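Side-chain contacts in DUF3218 domain-containing protein (Pseudomonas aeruginosa, PDB 2IGS), which is of unknown function but has a mainly helical fold and belongs to a family grouped with lysozyme-like proteins: residues S146-L149 with N155-T158; V181-R184 with P188-S191; G162-M167 with D172-V177; D119-S124 with A212-I217. All coordinates share one frame; numbering follows the deposited sequence. Where two conformers were deposited one is given.

Contact 1 (S146-L149 with N155-T158); sequences SGLL and NLRT
L148 faces L156 where the chain returns after a tight turn, and their CB atoms come within 4.0 Å of each other. The L148 backbone takes part too: its O accepts the one hydrogen bond across the contact, from L156 N at 3.0 Å. CD1 of L156 also leans toward L148 CB, and from there L148 runs on to F190, V193 and F194 of helix 190-200.

The two segments belong to a beta hairpin, the edge of a small three-stranded antiparallel sheet in which L149 and N155 form a non-hydrogen-bonded pair. Their side chains share one face of the sheet.

R157 serves the other end. Its CG lies anti to the backbone N (chi1 171°) and the chain then bends at chi2, which lays CB, CG and CD along the backbone of G147; CG and CD both come to 3.6 Å from G147 N. The aliphatic part of the arginine thus lies directly against the G147 backbone, with R157 CB 3.7 Å from G147 CA. The guanidinium continues past this point to a salt bridge between NH2 and E145.

Within the strand pair, L149 swings CG anti to its N (chi1 -176°), bringing CD1 to 3.7 Å from N155 CA and 3.9 Å from N155 CB, while N155 ND2 turns to the second subunit and bonds S139 OG there.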
loop_
_atom_site.group_PDB
_atom_site.type_symbol
_atom_site.label_atom_id
_atom_site.label_comp_id
_atom_site.label_asym_id
_atom_site.label_seq_id
_atom_site.Cartn_x
_atom_site.Cartn_y
_atom_site.Cartn_z
ATOM N N SER F 146 -12.654 -30.924 11.089
ATOM C CA SER F 146 -12.966 -31.217 9.689
ATOM C C SER F 146 -14.262 -31.999 9.504
ATOM O O SER F 146 -14.693 -32.745 10.396
ATOM C CB SER F 146 -11.830 -32.013 9.025
ATOM O OG SER F 146 -10.640 -31.248 8.972
ATOM N N GLY F 147 -14.870 -31.830 8.332
ATOM C CA GLY F 147 -16.055 -32.575 7.948
ATOM C C GLY F 147 -15.931 -33.045 6.521
ATOM O O GLY F 147 -14.846 -33.361 6.062
ATOM N N LEU F 148 -17.052 -33.063 5.815
ATOM C CA LEU F 148 -17.133 -33.590 4.465
ATOM C C LEU F 148 -16.763 -32.567 3.401
ATOM O O LEU F 148 -17.305 -31.455 3.359
ATOM C CB LEU F 148 -18.575 -34.046 4.200
ATOM C CG LEU F 148 -19.043 -35.483 4.443
ATOM C CD1 LEU F 148 -17.934 -36.354 4.956
ATOM C CD2 LEU F 148 -20.291 -35.531 5.323
ATOM N N LEU F 149 -15.874 -32.979 2.508
ATOM C CA LEU F 149 -15.591 -32.240 1.296
ATOM C C LEU F 149 -15.962 -33.078 0.057
ATOM O O LEU F 149 -15.319 -34.088 -0.258
ATOM C CB LEU F 149 -14.122 -31.788 1.264
ATOM C CG LEU F 149 -13.717 -30.917 0.078
ATOM C CD1 LEU F 149 -14.541 -29.591 0.036
ATOM C CD2 LEU F 149 -12.212 -30.657 0.152
ATOM N N ASN F 155 -18.007 -27.949 0.068
ATOM C CA ASN F 155 -17.599 -28.050 1.451
ATOM C C ASN F 155 -18.807 -28.057 2.374
ATOM O O ASN F 155 -19.338 -27.003 2.762
ATOM C CB ASN F 155 -16.660 -26.887 1.789
ATOM C CG ASN F 155 -15.812 -27.159 3.037
ATOM O OD1 ASN F 155 -16.273 -27.772 4.010
ATOM N ND2 ASN F 155 -14.569 -26.706 3.010
ATOM N N LEU F 156 -19.232 -29.259 2.737
ATOM C CA LEU F 156 -20.450 -29.428 3.496
ATOM C C LEU F 156 -20.277 -28.991 4.962
ATOM O O LEU F 156 -21.223 -28.505 5.568
ATOM C CB LEU F 156 -20.950 -30.884 3.378
ATOM C CG LEU F 156 -21.409 -31.417 2.015
ATOM C CD1 LEU F 156 -21.885 -32.864 2.164
ATOM C CD2 LEU F 156 -22.513 -30.564 1.420
ATOM N N ARG F 157 -19.068 -29.166 5.494
ATOM C CA ARG F 157 -18.699 -28.828 6.870
ATOM C C ARG F 157 -18.874 -27.348 7.140
ATOM O O ARG F 157 -19.271 -26.912 8.217
ATOM C CB ARG F 157 -17.230 -29.181 7.111
ATOM C CG ARG F 157 -16.643 -28.689 8.442
ATOM C CD ARG F 157 -17.248 -29.433 9.619
ATOM N NE ARG F 157 -16.739 -28.959 10.901
ATOM C CZ ARG F 157 -17.222 -27.904 11.552
ATOM N NH1 ARG F 157 -18.229 -27.203 11.037
ATOM N NH2 ARG F 157 -16.697 -27.533 12.713
ATOM N N THR F 158 -18.586 -26.590 6.103
ATOM C CA THR F 158 -18.477 -25.181 6.188
ATOM C C THR F 158 -19.776 -24.503 5.718
ATOM O O THR F 158 -20.025 -23.332 6.012
ATOM C CB THR F 158 -17.235 -24.831 5.368
ATOM O OG1 THR F 158 -16.214 -24.352 6.251
ATOM C CG2 THR F 158 -17.509 -23.896 4.230
#

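Contact 2 (V181-R184 with P188-S191); sequences VGLR and PNFS
The CA atoms of L183 and F190 are the nearest pair across the segments, 7.0 Å apart, and no hydrogen bond joins the two backbones. V181-R184 is an irregular loop; G182 has a positive phi (72°), a turn that glycine takes easily, and after it the chain straightens through L183 and R184. On the other side N189 occupies the N-cap position, though its side chain makes no capping bond, and F190 opens the helix that follows.

The gap is filled chiefly by L183. With CG anti to the backbone N (chi1 -165°), the side chain reaches across and its two methyls divide the work. CD2 settles at the start of the helix, 3.7 Å from both F190 CA and F190 CD1, while CD1 goes to the amide of N189 and lies 3.7 Å from its ND2. N189 has its CG between N and the carbonyl carbon, which brings the amide round to that methyl.

F190 projects back toward the loop, so its ring also reaches the backbone there: CD1 is 3.4 Å from R184 O. Both L183 CD2 and R184 O approach the ring obliquely. The R184 side chain starts out away from the helix.

In the fold, the loop leads from helix 171-177 into helix 190-200, and the contact packs its L183 on the first turn of that helix. F190, buried at the head of helix 190-200, extends on to L148 of strand 148-150, while G182 is backbone-bonded to L156 just beyond strand 154-155.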
loop_
_atom_site.group_PDB
_atom_site.type_symbol
_atom_site.label_atom_id
_atom_site.label_comp_id
_atom_site.label_asym_id
_atom_site.label_seq_id
_atom_site.Cartn_x
_atom_site.Cartn_y
_atom_site.Cartn_z
ATOM N N VAL F 181 -24.401 -31.406 6.256
ATOM C CA VAL F 181 -24.195 -29.951 6.365
ATOM C C VAL F 181 -23.715 -29.599 7.770
ATOM O O VAL F 181 -24.411 -29.824 8.740
ATOM C CB VAL F 181 -25.469 -29.139 5.989
ATOM C CG1 VAL F 181 -25.275 -27.636 6.239
ATOM C CG2 VAL F 181 -25.861 -29.384 4.534
ATOM N N GLY F 182 -22.513 -29.040 7.866
ATOM C CA GLY F 182 -21.922 -28.693 9.164
ATOM C C GLY F 182 -21.457 -29.857 10.023
ATOM O O GLY F 182 -21.035 -29.660 11.151
ATOM N N LEU F 183 -21.491 -31.079 9.493
ATOM C CA LEU F 183 -21.198 -32.247 10.337
ATOM C C LEU F 183 -19.691 -32.439 10.600
ATOM O O LEU F 183 -18.893 -32.496 9.654
ATOM C CB LEU F 183 -21.864 -33.511 9.769
ATOM C CG LEU F 183 -21.945 -34.710 10.723
ATOM C CD1 LEU F 183 -23.057 -34.512 11.720
ATOM C CD2 LEU F 183 -22.173 -35.998 9.924
ATOM N N ARG F 184 -19.312 -32.504 11.881
ATOM C CA ARG F 184 -17.912 -32.730 12.294
ATOM C C ARG F 184 -17.569 -34.223 12.217
ATOM O O ARG F 184 -18.442 -35.068 12.398
ATOM C CB ARG F 184 -17.642 -32.160 13.704
ATOM C CG ARG F 184 -17.565 -30.627 13.746
ATOM C CD ARG F 184 -17.843 -29.984 15.119
ATOM N NE ARG F 184 -18.470 -28.668 14.938
ATOM C CZ ARG F 184 -18.399 -27.635 15.782
ATOM N NH1 ARG F 184 -17.710 -27.713 16.911
ATOM N NH2 ARG F 184 -19.020 -26.505 15.482
ATOM N N PRO F 188 -21.419 -38.897 15.878
ATOM C CA PRO F 188 -21.732 -40.334 15.923
ATOM C C PRO F 188 -22.322 -40.849 14.609
ATOM O O PRO F 188 -22.178 -42.030 14.283
ATOM C CB PRO F 188 -22.738 -40.435 17.070
ATOM C CG PRO F 188 -23.386 -39.092 17.111
ATOM C CD PRO F 188 -22.293 -38.122 16.786
ATOM N N ASN F 189 -22.940 -39.963 13.833
ATOM C CA ASN F 189 -23.449 -40.359 12.511
ATOM C C ASN F 189 -22.544 -40.068 11.282
ATOM O O ASN F 189 -22.942 -40.309 10.121
ATOM C CB ASN F 189 -24.892 -39.859 12.313
ATOM C CG ASN F 189 -25.008 -38.339 12.280
ATOM O OD1 ASN F 189 -25.771 -37.797 11.472
ATOM N ND2 ASN F 189 -24.283 -37.649 13.157
ATOM N N PHE F 190 -21.318 -39.593 11.533
ATOM C CA PHE F 190 -20.428 -39.165 10.434
ATOM C C PHE F 190 -20.073 -40.286 9.458
ATOM O O PHE F 190 -20.133 -40.077 8.236
ATOM C CB PHE F 190 -19.154 -38.473 10.959
ATOM C CG PHE F 190 -18.284 -37.879 9.869
ATOM C CD1 PHE F 190 -18.538 -36.601 9.376
ATOM C CD2 PHE F 190 -17.210 -38.596 9.348
ATOM C CE1 PHE F 190 -17.735 -36.040 8.356
ATOM C CE2 PHE F 190 -16.403 -38.057 8.319
ATOM C CZ PHE F 190 -16.663 -36.784 7.830
ATOM N N SER F 191 -19.687 -41.449 9.986
ATOM C CA SER F 191 -19.323 -42.582 9.138
ATOM C C SER F 191 -20.492 -43.004 8.264
ATOM O O SER F 191 -20.326 -43.201 7.050
ATOM C CB SER F 191 -18.884 -43.783 9.972
ATOM O OG SER F 191 -17.888 -43.383 10.894
#

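Contact 3 (G162-M167 with D172-V177); sequences GTWQAM and DIKALV
W164 and K174 bring together two short helices, 161-165 and 171-177, that follow each other in this largely helical fold, and a cation-pi interaction joins them. The tight part lies round the benzene end of the indole. There W164 CZ2 is 3.4 Å from K174 CG and 3.3 Å from K174 O, so the tryptophan presses on both the side chain and the backbone of the second helix. V177 closes in beside it, its CG1 coming obliquely to 3.9 Å from W164 CZ3, and V177 itself is buried. V181 and L159 also pack on the indole.

The looser side belongs to the ammonium end of K174, whose NZ stands 4.0 Å above the indole plane, and to the exposed Q165, whose side chain heads away. The lysine runs out nearly extended and bends only at chi4 (68°), which places NZ over one face of the indole, 4.2 Å from the centroid of the five-membered ring and 19° off its normal. Selenomethionine M167 barely takes part: its end turns off to Y213 and A216 of helix 203-216. K174 NZ also lies 3.3 Å from W164 O.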
loop_
_atom_site.group_PDB
_atom_site.type_symbol
_atom_site.label_atom_id
_atom_site.label_comp_id
_atom_site.label_asym_id
_atom_site.label_seq_id
_atom_site.Cartn_x
_atom_site.Cartn_y
_atom_site.Cartn_z
ATOM N N GLY F 162 -28.476 -21.843 6.348
ATOM C CA GLY F 162 -29.192 -20.836 5.567
ATOM C C GLY F 162 -28.898 -20.878 4.080
ATOM O O GLY F 162 -29.814 -20.948 3.259
ATOM N N THR F 163 -27.618 -20.827 3.725
ATOM C CA THR F 163 -27.204 -20.867 2.312
ATOM C C THR F 163 -27.477 -22.232 1.675
ATOM O O THR F 163 -27.613 -22.328 0.457
ATOM C CB THR F 163 -25.745 -20.365 2.094
ATOM O OG1 THR F 163 -25.045 -21.214 1.176
ATOM C CG2 THR F 163 -25.025 -20.347 3.376
ATOM N N TRP F 164 -27.592 -23.259 2.516
ATOM C CA TRP F 164 -28.098 -24.566 2.108
ATOM C C TRP F 164 -29.569 -24.501 1.678
ATOM O O TRP F 164 -29.951 -25.067 0.649
ATOM C CB TRP F 164 -27.914 -25.572 3.238
ATOM C CG TRP F 164 -28.696 -26.827 3.080
ATOM C CD1 TRP F 164 -29.811 -27.178 3.770
ATOM C CD2 TRP F 164 -28.424 -27.909 2.181
ATOM N NE1 TRP F 164 -30.249 -28.408 3.368
ATOM C CE2 TRP F 164 -29.416 -28.884 2.394
ATOM C CE3 TRP F 164 -27.434 -28.153 1.223
ATOM C CZ2 TRP F 164 -29.458 -30.080 1.683
ATOM C CZ3 TRP F 164 -27.476 -29.354 0.518
ATOM C CH2 TRP F 164 -28.486 -30.298 0.752
ATOM N N GLN F 165 -30.379 -23.810 2.480
ATOM C CA GLN F 165 -31.802 -23.607 2.192
ATOM C C GLN F 165 -31.986 -22.837 0.881
ATOM O O GLN F 165 -32.951 -23.073 0.142
ATOM C CB GLN F 165 -32.487 -22.845 3.338
ATOM C CG GLN F 165 -32.645 -23.612 4.656
ATOM C CD GLN F 165 -33.258 -22.761 5.765
ATOM O OE1 GLN F 165 -34.246 -22.057 5.552
ATOM N NE2 GLN F 165 -32.672 -22.827 6.956
ATOM N N ALA F 166 -31.047 -21.928 0.604
ATOM C CA ALA F 166 -31.084 -21.065 -0.586
ATOM C C ALA F 166 -30.618 -21.753 -1.888
ATOM O O ALA F 166 -30.747 -21.176 -2.979
ATOM C CB ALA F 166 -30.257 -19.817 -0.345
HETATM N N MSE F 167 -30.064 -22.962 -1.771
HETATM C CA MSE F 167 -29.614 -23.714 -2.936
HETATM C C MSE F 167 -30.791 -24.297 -3.717
HETATM O O MSE F 167 -31.720 -24.835 -3.132
HETATM C CB MSE F 167 -28.665 -24.826 -2.509
HETATM C CG MSE F 167 -27.270 -24.316 -2.220
HETATM SE SE MSE F 167 -26.113 -25.580 -1.306
HETATM C CE MSE F 167 -25.130 -24.234 -0.355
ATOM N N ASP F 172 -34.182 -35.279 -3.910
ATOM C CA ASP F 172 -33.391 -36.483 -3.562
ATOM C C ASP F 172 -31.918 -36.200 -3.238
ATOM O O ASP F 172 -31.333 -36.858 -2.381
ATOM C CB ASP F 172 -33.506 -37.545 -4.656
ATOM C CG ASP F 172 -34.878 -38.208 -4.689
ATOM O OD1 ASP F 172 -35.240 -38.761 -5.748
ATOM O OD2 ASP F 172 -35.591 -38.187 -3.658
ATOM N N ILE F 173 -31.338 -35.218 -3.924
ATOM C CA ILE F 173 -29.987 -34.737 -3.622
ATOM C C ILE F 173 -29.971 -33.938 -2.319
ATOM O O ILE F 173 -29.088 -34.109 -1.474
ATOM C CB ILE F 173 -29.382 -33.924 -4.808
ATOM C CG1 ILE F 173 -29.537 -34.702 -6.123
ATOM C CG2 ILE F 173 -27.904 -33.619 -4.550
ATOM C CD1 ILE F 173 -28.888 -34.050 -7.321
ATOM N N LYS F 174 -30.962 -33.073 -2.153
ATOM C CA LYS F 174 -31.170 -32.351 -0.891
ATOM C C LYS F 174 -31.294 -33.313 0.321
ATOM O O LYS F 174 -30.712 -33.068 1.375
ATOM C CB LYS F 174 -32.399 -31.427 -1.006
ATOM C CG LYS F 174 -32.247 -30.093 -0.300
ATOM C CD LYS F 174 -33.568 -29.330 -0.225
ATOM C CE LYS F 174 -33.531 -28.165 0.814
ATOM N NZ LYS F 174 -32.605 -27.003 0.449
ATOM N N ALA F 175 -32.024 -34.413 0.150
ATOM C CA ALA F 175 -32.216 -35.410 1.206
ATOM C C ALA F 175 -30.953 -36.227 1.519
ATOM O O ALA F 175 -30.723 -36.631 2.672
ATOM C CB ALA F 175 -33.380 -36.346 0.849
ATOM N N LEU F 176 -30.158 -36.479 0.485
ATOM C CA LEU F 176 -28.916 -37.252 0.587
ATOM C C LEU F 176 -27.799 -36.484 1.277
ATOM O O LEU F 176 -27.024 -37.042 2.041
ATOM C CB LEU F 176 -28.449 -37.649 -0.820
ATOM C CG LEU F 176 -27.125 -38.397 -0.996
ATOM C CD1 LEU F 176 -27.239 -39.881 -0.635
ATOM C CD2 LEU F 176 -26.671 -38.222 -2.414
ATOM N N VAL F 177 -27.720 -35.191 0.994
ATOM C CA VAL F 177 -26.544 -34.402 1.334
ATOM C C VAL F 177 -26.765 -33.524 2.566
ATOM O O VAL F 177 -25.805 -33.169 3.263
ATOM C CB VAL F 177 -26.107 -33.590 0.093
ATOM C CG1 VAL F 177 -25.147 -32.530 0.452
ATOM C CG2 VAL F 177 -25.495 -34.528 -0.921
#

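Contact 4 (D119-S124 with A212-I217); sequences DRFKGS and AYFAAI
F214 is approached by two side chains of the 119-124 segment, F121 on a face and R120 at the rim. The first is a T-shaped, edge-to-face pair: the F121 edge points at the F214 face with centroids 5.1 Å apart and planes at 74°. F121 CE1 comes closest, 3.4 Å from F214 CD2. Its CG lies beside the backbone N, opposite the carbonyl carbon (chi1 -54°), a turn that carries the ring from the 3-10 segment over to the helix. Y213 CD2 lies against the other face of F214, so the ring is held between two aromatic neighbours.

R120 was deposited in two conformers. In the one described its chain bends at chi2 and again at chi3, folding the guanidinium back until its flat face lies across the edge of F214, with CZ 3.7 Å from F214 CE1. The two planes are nearly perpendicular (86°), so this is ring edge against guanidinium face. A water placed near the guanidinium plane joins R120 NH2 to F214 O, donating to the carbonyl at 2.8 Å; its link to R120 is unusually short and should be read with caution.

Around this, F121 rests on I44 and L48 of helix 35-48, and F214 on I109 of helix 87-113; R120 also packs on S139 of the fourth subunit. What holds the contact is the F121/F214 edge-to-face pair together with the guanidinium face on the F214 edge. The cation thus lies at the rim of F214 and not over its pi face, so this is not a cation-pi interaction in the usual sense.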
loop_
_atom_site.group_PDB
_atom_site.type_symbol
_atom_site.label_atom_id
_atom_site.label_comp_id
_atom_site.label_asym_id
_atom_site.label_seq_id
_atom_site.Cartn_x
_atom_site.Cartn_y
_atom_site.Cartn_z
ATOM N N ASP F 119 -12.453 -22.107 -13.073
ATOM C CA ASP F 119 -11.346 -21.953 -12.134
ATOM C C ASP F 119 -11.830 -22.054 -10.699
ATOM O O ASP F 119 -11.052 -22.417 -9.807
ATOM C CB ASP F 119 -10.559 -20.654 -12.375
ATOM C CG ASP F 119 -9.284 -20.891 -13.180
ATOM O OD1 ASP F 119 -9.085 -22.016 -13.660
ATOM O OD2 ASP F 119 -8.464 -19.975 -13.332
ATOM N N ARG F 120 -13.104 -21.724 -10.477
ATOM C CA ARG F 120 -13.728 -21.876 -9.160
ATOM C C ARG F 120 -13.702 -23.325 -8.659
ATOM O O ARG F 120 -13.645 -23.560 -7.453
ATOM C CB ARG F 120 -15.171 -21.338 -9.162
ATOM C CG ARG F 120 -15.298 -19.855 -8.844
ATOM C CD ARG F 120 -14.977 -19.554 -7.377
ATOM N NE ARG F 120 -16.162 -19.450 -6.528
ATOM C CZ ARG F 120 -16.140 -19.501 -5.193
ATOM N NH1 ARG F 120 -14.998 -19.676 -4.536
ATOM N NH2 ARG F 120 -17.265 -19.384 -4.506
ATOM N N PHE F 121 -13.720 -24.280 -9.588
ATOM C CA PHE F 121 -13.858 -25.716 -9.251
ATOM C C PHE F 121 -12.536 -26.430 -9.023
ATOM O O PHE F 121 -12.511 -27.647 -8.800
ATOM C CB PHE F 121 -14.642 -26.486 -10.337
ATOM C CG PHE F 121 -15.983 -25.899 -10.672
ATOM C CD1 PHE F 121 -16.854 -25.476 -9.669
ATOM C CD2 PHE F 121 -16.391 -25.808 -12.004
ATOM C CE1 PHE F 121 -18.116 -24.920 -9.995
ATOM C CE2 PHE F 121 -17.645 -25.250 -12.352
ATOM C CZ PHE F 121 -18.514 -24.807 -11.341
ATOM N N LYS F 122 -11.433 -25.686 -9.080
ATOM C CA LYS F 122 -10.104 -26.289 -8.985
ATOM C C LYS F 122 -9.554 -26.296 -7.566
ATOM O O LYS F 122 -10.125 -25.667 -6.655
ATOM C CB LYS F 122 -9.149 -25.594 -9.949
ATOM C CG LYS F 122 -9.566 -25.766 -11.400
ATOM C CD LYS F 122 -8.636 -25.092 -12.356
ATOM C CE LYS F 122 -9.084 -25.300 -13.776
ATOM N NZ LYS F 122 -8.440 -24.300 -14.686
ATOM N N GLY F 123 -8.469 -27.035 -7.356
ATOM C CA GLY F 123 -7.739 -26.946 -6.088
ATOM C C GLY F 123 -8.327 -27.568 -4.815
ATOM O O GLY F 123 -7.811 -27.336 -3.714
ATOM N N SER F 124 -9.396 -28.347 -4.928
ATOM C CA SER F 124 -9.684 -29.304 -3.866
ATOM C C SER F 124 -8.852 -30.551 -4.209
ATOM O O SER F 124 -8.334 -30.668 -5.326
ATOM C CB SER F 124 -11.186 -29.596 -3.756
ATOM O OG SER F 124 -11.564 -30.646 -4.626
ATOM N N ALA F 212 -25.302 -26.226 -7.812
ATOM C CA ALA F 212 -26.206 -25.634 -6.820
ATOM C C ALA F 212 -25.464 -24.838 -5.744
ATOM O O ALA F 212 -25.823 -23.702 -5.428
ATOM C CB ALA F 212 -27.071 -26.730 -6.163
ATOM N N TYR F 213 -24.462 -25.487 -5.162
ATOM C CA TYR F 213 -23.555 -24.926 -4.170
ATOM C C TYR F 213 -22.862 -23.685 -4.716
ATOM O O TYR F 213 -22.996 -22.597 -4.162
ATOM C CB TYR F 213 -22.534 -25.998 -3.814
ATOM C CG TYR F 213 -21.444 -25.566 -2.857
ATOM C CD1 TYR F 213 -21.668 -25.547 -1.484
ATOM C CD2 TYR F 213 -20.162 -25.250 -3.321
ATOM C CE1 TYR F 213 -20.671 -25.159 -0.590
ATOM C CE2 TYR F 213 -19.141 -24.862 -2.426
ATOM C CZ TYR F 213 -19.408 -24.818 -1.067
ATOM O OH TYR F 213 -18.433 -24.443 -0.164
ATOM N N PHE F 214 -22.150 -23.840 -5.828
ATOM C CA PHE F 214 -21.354 -22.738 -6.367
ATOM C C PHE F 214 -22.165 -21.590 -6.932
ATOM O O PHE F 214 -21.638 -20.508 -7.153
ATOM C CB PHE F 214 -20.305 -23.237 -7.381
ATOM C CG PHE F 214 -19.012 -23.642 -6.737
ATOM C CD1 PHE F 214 -18.153 -22.678 -6.208
ATOM C CD2 PHE F 214 -18.677 -24.975 -6.611
ATOM C CE1 PHE F 214 -16.967 -23.048 -5.587
ATOM C CE2 PHE F 214 -17.498 -25.354 -6.000
ATOM C CZ PHE F 214 -16.633 -24.391 -5.498
ATOM N N ALA F 215 -23.448 -21.829 -7.162
ATOM C CA ALA F 215 -24.359 -20.759 -7.516
ATOM C C ALA F 215 -24.768 -19.965 -6.267
ATOM O O ALA F 215 -25.019 -18.766 -6.348
ATOM C CB ALA F 215 -25.605 -21.321 -8.231
ATOM N N ALA F 216 -24.855 -20.641 -5.125
ATOM C CA ALA F 216 -25.421 -20.028 -3.934
ATOM C C ALA F 216 -24.357 -19.375 -3.049
ATOM O O ALA F 216 -24.607 -18.369 -2.359
ATOM C CB ALA F 216 -26.195 -21.060 -3.143
ATOM N N ILE F 217 -23.163 -19.942 -3.106
ATOM C CA ILE F 217 -22.180 -19.782 -2.058
ATOM C C ILE F 217 -21.511 -18.409 -2.077
ATOM O O ILE F 217 -21.064 -17.923 -1.030
ATOM C CB ILE F 217 -21.182 -20.974 -2.106
ATOM C CG1 ILE F 217 -21.134 -21.706 -0.756
ATOM C CG2 ILE F 217 -19.833 -20.592 -2.726
ATOM C CD1 ILE F 217 -20.696 -20.875 0.430
HETATM O O HOH W 1 -19.314 -19.461 -5.975
#

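Contact 4 spans the longest chain interval, pairing the 119-124 segment with the end of helix 203-216, and the other three lie within the loop it closes, in the order 1, 3, 2. Contacts 1 and 2 are nearest, with centres about 9 Å apart, and share the region where the three-stranded sheet meets helix 190-200; R157 and, in one of its two conformers, R184 converge there near E145. Contact 3 lies about 14 Å from contact 1 and is joined to it by L156 on V177, and to contact 2 by V181 on W164. M167 carries it on to helix 203-216 in contact 4. Contacts 2 and 4 do not touch (nearest atoms about 8 Å); contacts 1 and 3 each touch both and so connect them.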